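Local coordinates for putative CRISPR-associated endoribonuclease-like protein Cas6 (PDB 3UFC) that binds CRISPR RNA and is a putative Cas6-like endoribonuclease of the CRISPR antiviral defence system, at residues I5-L10 and L79-S84; L131-V136 and G204-F209. All coordinates share one frame; numbering follows the deposited sequence.

Contact 1. Residues I5-L10 and L79-S84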
# COMPACT_ATOMS: atom_id res chain seq x y z
N ILE A 5 -9.72 -5.57 3.38
CA ILE A 5 -11.02 -4.90 3.37
C ILE A 5 -11.13 -3.78 2.34
O ILE A 5 -10.12 -3.26 1.85
CB ILE A 5 -11.37 -4.29 4.75
CG1 ILE A 5 -10.35 -3.20 5.11
CG2 ILE A 5 -11.39 -5.38 5.82
CD1 ILE A 5 -10.69 -2.46 6.40
N GLU A 6 -12.36 -3.42 2.02
CA GLU A 6 -12.65 -2.35 1.08
C GLU A 6 -13.50 -1.32 1.82
O GLU A 6 -14.51 -1.66 2.43
CB GLU A 6 -13.42 -2.86 -0.14
CG GLU A 6 -13.81 -1.73 -1.10
CD GLU A 6 -14.67 -2.20 -2.26
OE1 GLU A 6 -15.03 -1.36 -3.11
OE2 GLU A 6 -14.99 -3.41 -2.32
N ILE A 7 -13.05 -0.08 1.77
CA ILE A 7 -13.76 1.01 2.42
C ILE A 7 -14.32 1.91 1.33
O ILE A 7 -13.57 2.42 0.49
CB ILE A 7 -12.80 1.81 3.32
CG1 ILE A 7 -12.24 0.88 4.40
CG2 ILE A 7 -13.52 3.00 3.94
CD1 ILE A 7 -11.19 1.52 5.26
N LYS A 8 -15.63 2.07 1.30
CA LYS A 8 -16.27 2.92 0.31
C LYS A 8 -16.30 4.32 0.90
O LYS A 8 -16.64 4.49 2.07
CB LYS A 8 -17.70 2.45 0.01
CG LYS A 8 -17.78 1.05 -0.58
CD LYS A 8 -17.06 0.96 -1.92
CE LYS A 8 -17.68 1.88 -2.97
NZ LYS A 8 -16.97 1.80 -4.27
N LEU A 9 -15.95 5.31 0.10
CA LEU A 9 -15.94 6.69 0.57
C LEU A 9 -16.94 7.53 -0.21
O LEU A 9 -17.11 7.36 -1.42
CB LEU A 9 -14.54 7.29 0.41
CG LEU A 9 -13.40 6.56 1.13
CD1 LEU A 9 -12.06 7.12 0.64
CD2 LEU A 9 -13.55 6.74 2.65
N LEU A 10 -17.58 8.45 0.50
CA LEU A 10 -18.55 9.34 -0.10
C LEU A 10 -18.08 10.78 0.14
O LEU A 10 -17.94 11.21 1.28
CB LEU A 10 -19.93 9.11 0.53
CG LEU A 10 -21.17 9.89 0.06
CD1 LEU A 10 -21.14 11.29 0.63
CD2 LEU A 10 -21.23 9.91 -1.46
N LEU A 79 -11.15 2.54 -0.97
CA LEU A 79 -9.84 2.53 -0.34
C LEU A 79 -9.67 1.10 0.19
O LEU A 79 -10.50 0.63 0.98
CB LEU A 79 -9.79 3.51 0.84
CG LEU A 79 -8.55 3.40 1.73
CD1 LEU A 79 -7.29 3.76 0.93
CD2 LEU A 79 -8.69 4.33 2.93
N TYR A 80 -8.63 0.41 -0.25
CA TYR A 80 -8.40 -0.96 0.22
C TYR A 80 -7.29 -0.99 1.25
O TYR A 80 -6.30 -0.27 1.15
CB TYR A 80 -8.06 -1.88 -0.95
CG TYR A 80 -9.11 -1.86 -2.05
CD1 TYR A 80 -9.05 -0.92 -3.07
CD2 TYR A 80 -10.17 -2.76 -2.04
CE1 TYR A 80 -10.02 -0.87 -4.06
CE2 TYR A 80 -11.16 -2.72 -3.02
CZ TYR A 80 -11.07 -1.78 -4.03
OH TYR A 80 -12.04 -1.73 -5.01
N ILE A 81 -7.46 -1.83 2.26
CA ILE A 81 -6.49 -1.96 3.33
C ILE A 81 -6.28 -3.45 3.59
O ILE A 81 -7.22 -4.25 3.46
CB ILE A 81 -7.00 -1.29 4.62
CG1 ILE A 81 -7.23 0.20 4.37
CG2 ILE A 81 -6.01 -1.51 5.74
CD1 ILE A 81 -7.77 0.95 5.57
N SER A 82 -5.05 -3.83 3.93
CA SER A 82 -4.76 -5.23 4.20
C SER A 82 -3.65 -5.42 5.20
O SER A 82 -2.80 -4.54 5.38
CB SER A 82 -4.40 -5.96 2.90
OG SER A 82 -3.96 -7.29 3.18
N SER A 83 -3.66 -6.58 5.87
CA SER A 83 -2.64 -6.92 6.84
C SER A 83 -2.71 -8.40 7.17
O SER A 83 -3.79 -9.00 7.12
CB SER A 83 -2.83 -6.12 8.13
OG SER A 83 -1.89 -6.54 9.10
N SER A 84 -1.56 -8.99 7.49
CA SER A 84 -1.51 -10.40 7.84
C SER A 84 -2.01 -10.54 9.28
O SER A 84 -2.38 -11.63 9.72
CB SER A 84 -0.08 -10.94 7.74
OG SER A 84 0.80 -10.25 8.61

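Contact 2. Residues L131-V136 and G204-F209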
# COMPACT_ATOMS: atom_id res chain seq x y z
N LEU A 131 -2.24 -1.92 -6.39
CA LEU A 131 -3.35 -1.08 -5.98
C LEU A 131 -2.71 0.22 -5.46
O LEU A 131 -3.35 1.25 -5.33
CB LEU A 131 -4.19 -1.76 -4.90
CG LEU A 131 -4.94 -3.01 -5.38
CD1 LEU A 131 -5.78 -3.58 -4.25
CD2 LEU A 131 -5.82 -2.65 -6.58
N SER A 132 -1.42 0.12 -5.13
CA SER A 132 -0.60 1.26 -4.69
C SER A 132 0.81 0.92 -5.20
O SER A 132 1.17 -0.25 -5.28
CB SER A 132 -0.63 1.46 -3.16
OG SER A 132 -0.30 0.29 -2.42
N PRO A 133 1.60 1.95 -5.58
CA PRO A 133 2.96 1.76 -6.11
C PRO A 133 3.93 0.96 -5.26
O PRO A 133 3.98 1.11 -4.05
CB PRO A 133 3.45 3.19 -6.34
CG PRO A 133 2.19 4.00 -6.48
CD PRO A 133 1.30 3.38 -5.42
N ILE A 134 4.72 0.11 -5.92
CA ILE A 134 5.72 -0.69 -5.22
C ILE A 134 7.02 0.12 -5.15
O ILE A 134 7.52 0.61 -6.17
CB ILE A 134 5.94 -2.04 -5.93
CG1 ILE A 134 4.76 -2.97 -5.62
CG2 ILE A 134 7.26 -2.68 -5.47
CD1 ILE A 134 4.82 -4.31 -6.35
N VAL A 135 7.54 0.25 -3.94
CA VAL A 135 8.76 1.00 -3.69
C VAL A 135 9.91 0.07 -3.30
O VAL A 135 9.77 -0.75 -2.39
CB VAL A 135 8.55 2.02 -2.54
CG1 VAL A 135 9.85 2.79 -2.27
CG2 VAL A 135 7.43 2.99 -2.90
N VAL A 136 11.02 0.18 -4.02
CA VAL A 136 12.20 -0.62 -3.75
C VAL A 136 13.38 0.33 -3.86
O VAL A 136 13.61 0.92 -4.92
CB VAL A 136 12.38 -1.77 -4.77
CG1 VAL A 136 13.64 -2.56 -4.44
CG2 VAL A 136 11.15 -2.69 -4.74
N GLY A 204 7.95 5.08 -7.20
CA GLY A 204 7.65 3.66 -7.22
C GLY A 204 7.11 3.21 -8.56
O GLY A 204 7.10 3.96 -9.54
N SER A 205 6.63 1.97 -8.60
CA SER A 205 6.12 1.41 -9.83
C SER A 205 4.70 0.88 -9.74
O SER A 205 4.37 0.10 -8.84
CB SER A 205 7.03 0.27 -10.29
OG SER A 205 8.39 0.67 -10.33
N LEU A 206 3.84 1.33 -10.65
CA LEU A 206 2.49 0.80 -10.73
C LEU A 206 2.82 -0.33 -11.69
O LEU A 206 3.44 -0.10 -12.73
CB LEU A 206 1.54 1.82 -11.35
CG LEU A 206 1.07 2.90 -10.36
CD1 LEU A 206 0.19 3.93 -11.06
CD2 LEU A 206 0.29 2.23 -9.23
N MET A 207 2.45 -1.56 -11.37
CA MET A 207 2.82 -2.65 -12.25
C MET A 207 2.01 -3.92 -12.14
O MET A 207 1.34 -4.18 -11.15
CB MET A 207 4.31 -2.98 -12.01
CG MET A 207 4.64 -3.33 -10.55
SD MET A 207 6.43 -3.38 -10.09
CE MET A 207 6.88 -5.03 -10.59
N VAL A 208 2.09 -4.72 -13.21
CA VAL A 208 1.45 -6.02 -13.26
C VAL A 208 2.65 -6.92 -13.49
O VAL A 208 3.46 -6.67 -14.39
CB VAL A 208 0.46 -6.14 -14.44
CG1 VAL A 208 -0.05 -7.57 -14.54
CG2 VAL A 208 -0.71 -5.18 -14.24
N PHE A 209 2.80 -7.94 -12.66
CA PHE A 209 3.93 -8.84 -12.80
C PHE A 209 3.58 -10.25 -12.40
O PHE A 209 2.70 -10.46 -11.56
CB PHE A 209 5.13 -8.37 -11.96
CG PHE A 209 4.85 -8.31 -10.48
CD1 PHE A 209 4.11 -7.27 -9.92
CD2 PHE A 209 5.36 -9.30 -9.63
CE1 PHE A 209 3.88 -7.21 -8.54
CE2 PHE A 209 5.13 -9.24 -8.25
CZ PHE A 209 4.39 -8.19 -7.71
O HOH W 1 9.56 0.17 -7.98

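Contact 1. Residues I5-L10 and L79-S84
I5 and I81 exchange two backbone hydrogen bonds, and so do I7 and L79. These pairs join the central strand 3-11 to its antiparallel neighbour 77-83 in the five-stranded N-terminal ferredoxin-like sheet. The first ring is closed by I5 N to I81 O at 2.8 Å and by I81 N to I5 O at 3.0 Å. The second consists of I7 N to L79 O at 2.8 Å and L79 N to I7 O, also at 2.8 Å. Between the rings, E6 and Y80 form a non-hydrogen-bonded pair.

Their side chains lie side by side on the same sheet face. E6 CG is anti to the backbone N (chi1 176°), and the rest of its chain is extended. The acidic chain therefore runs along one side of the Y80 ring, with E6 CG 3.4 Å from Y80 CE2. The carboxylate plane is turned 31° from the ring plane. The polar end is held by S78 OG, which bonds to E6 OE1.

The other face is apolar and buried. I5, I7, L79 and I81 all point to it, and helix 86-98 packs there, with V93 on I5 and I96 on I7. F54 of strand 53-59 adds cover over L79 and I81. I5 CG1 sits between its own N and carbonyl carbon (chi1 63°), which lays I5 beside I81, with I5 CG1 3.9 Å from I81 CB. L9 closes the patch beyond I7 by bringing its CD1 near L79 CB. Two isoleucine tips cross closely: I7 CD1 is 3.5 Å from I81 CD1, closer than usual for two methyl groups.

Contact 2. Residues L131-V136 and G204-F209
I134 and F209 meet tip to tip, with the methyl CD1 set obliquely to the aromatic ring. I134 CD1 lies 3.8 Å from F209 CE1 and a little farther from F209 CZ. Here the loop after strand 125-130 meets strand 200-213 of the four-stranded antiparallel sheet in the C-terminal half, within the RAMP-type Cas6 C-terminal region. A single antiparallel bridge ties them. F209 CB points toward the loop, and CG lies between its own N and carbonyl carbon (chi1 61°). M207 bends at its third torsion and brings SD to 4.2 Å from the same I134 CD1.

The puckered P133 ring lies beside L206, with P133 CG 3.8 Å from L206 CD2. T193 of strand 183-197 also touches P133.

The bridge itself is the hydrogen-bonded pair of I134 and S205. I134 N donates to S205 O at 2.9 Å, and S205 N returns a bond of equal length to I134 O. G204 has no side chain, and its CA comes within 3.2 Å of I134 O. L131 and P133 bond through their backbones to M236 and G235, in the glycine-rich loop characteristic of Cas6 proteins.

One water links I134 O to S205 OG beside the bridge. I134 O accepts both the S205 amide and the water, the latter at 2.8 Å. The same water is hydrogen-bonded to S205 OG at 2.7 Å.

How the contacts relate
Contact 1 belongs to the N-terminal half of the chain and contact 2 to the C-terminal half. They lie on opposite sides of the chain's centre, with their own centres 18 Å apart. Their nearest atoms are about 4 Å apart and do not touch. Shared neighbours join them instead. F54 packs on L79 and I81 of contact 1, while its carbonyl oxygen accepts a bond from S132 OG of contact 2. M236 touches Y80 and S82, and its amide bonds to S132 OG. Strand 53-59 and the region around M236 thus run between the two contacts. No RNA is present to place a binding site relative to either one.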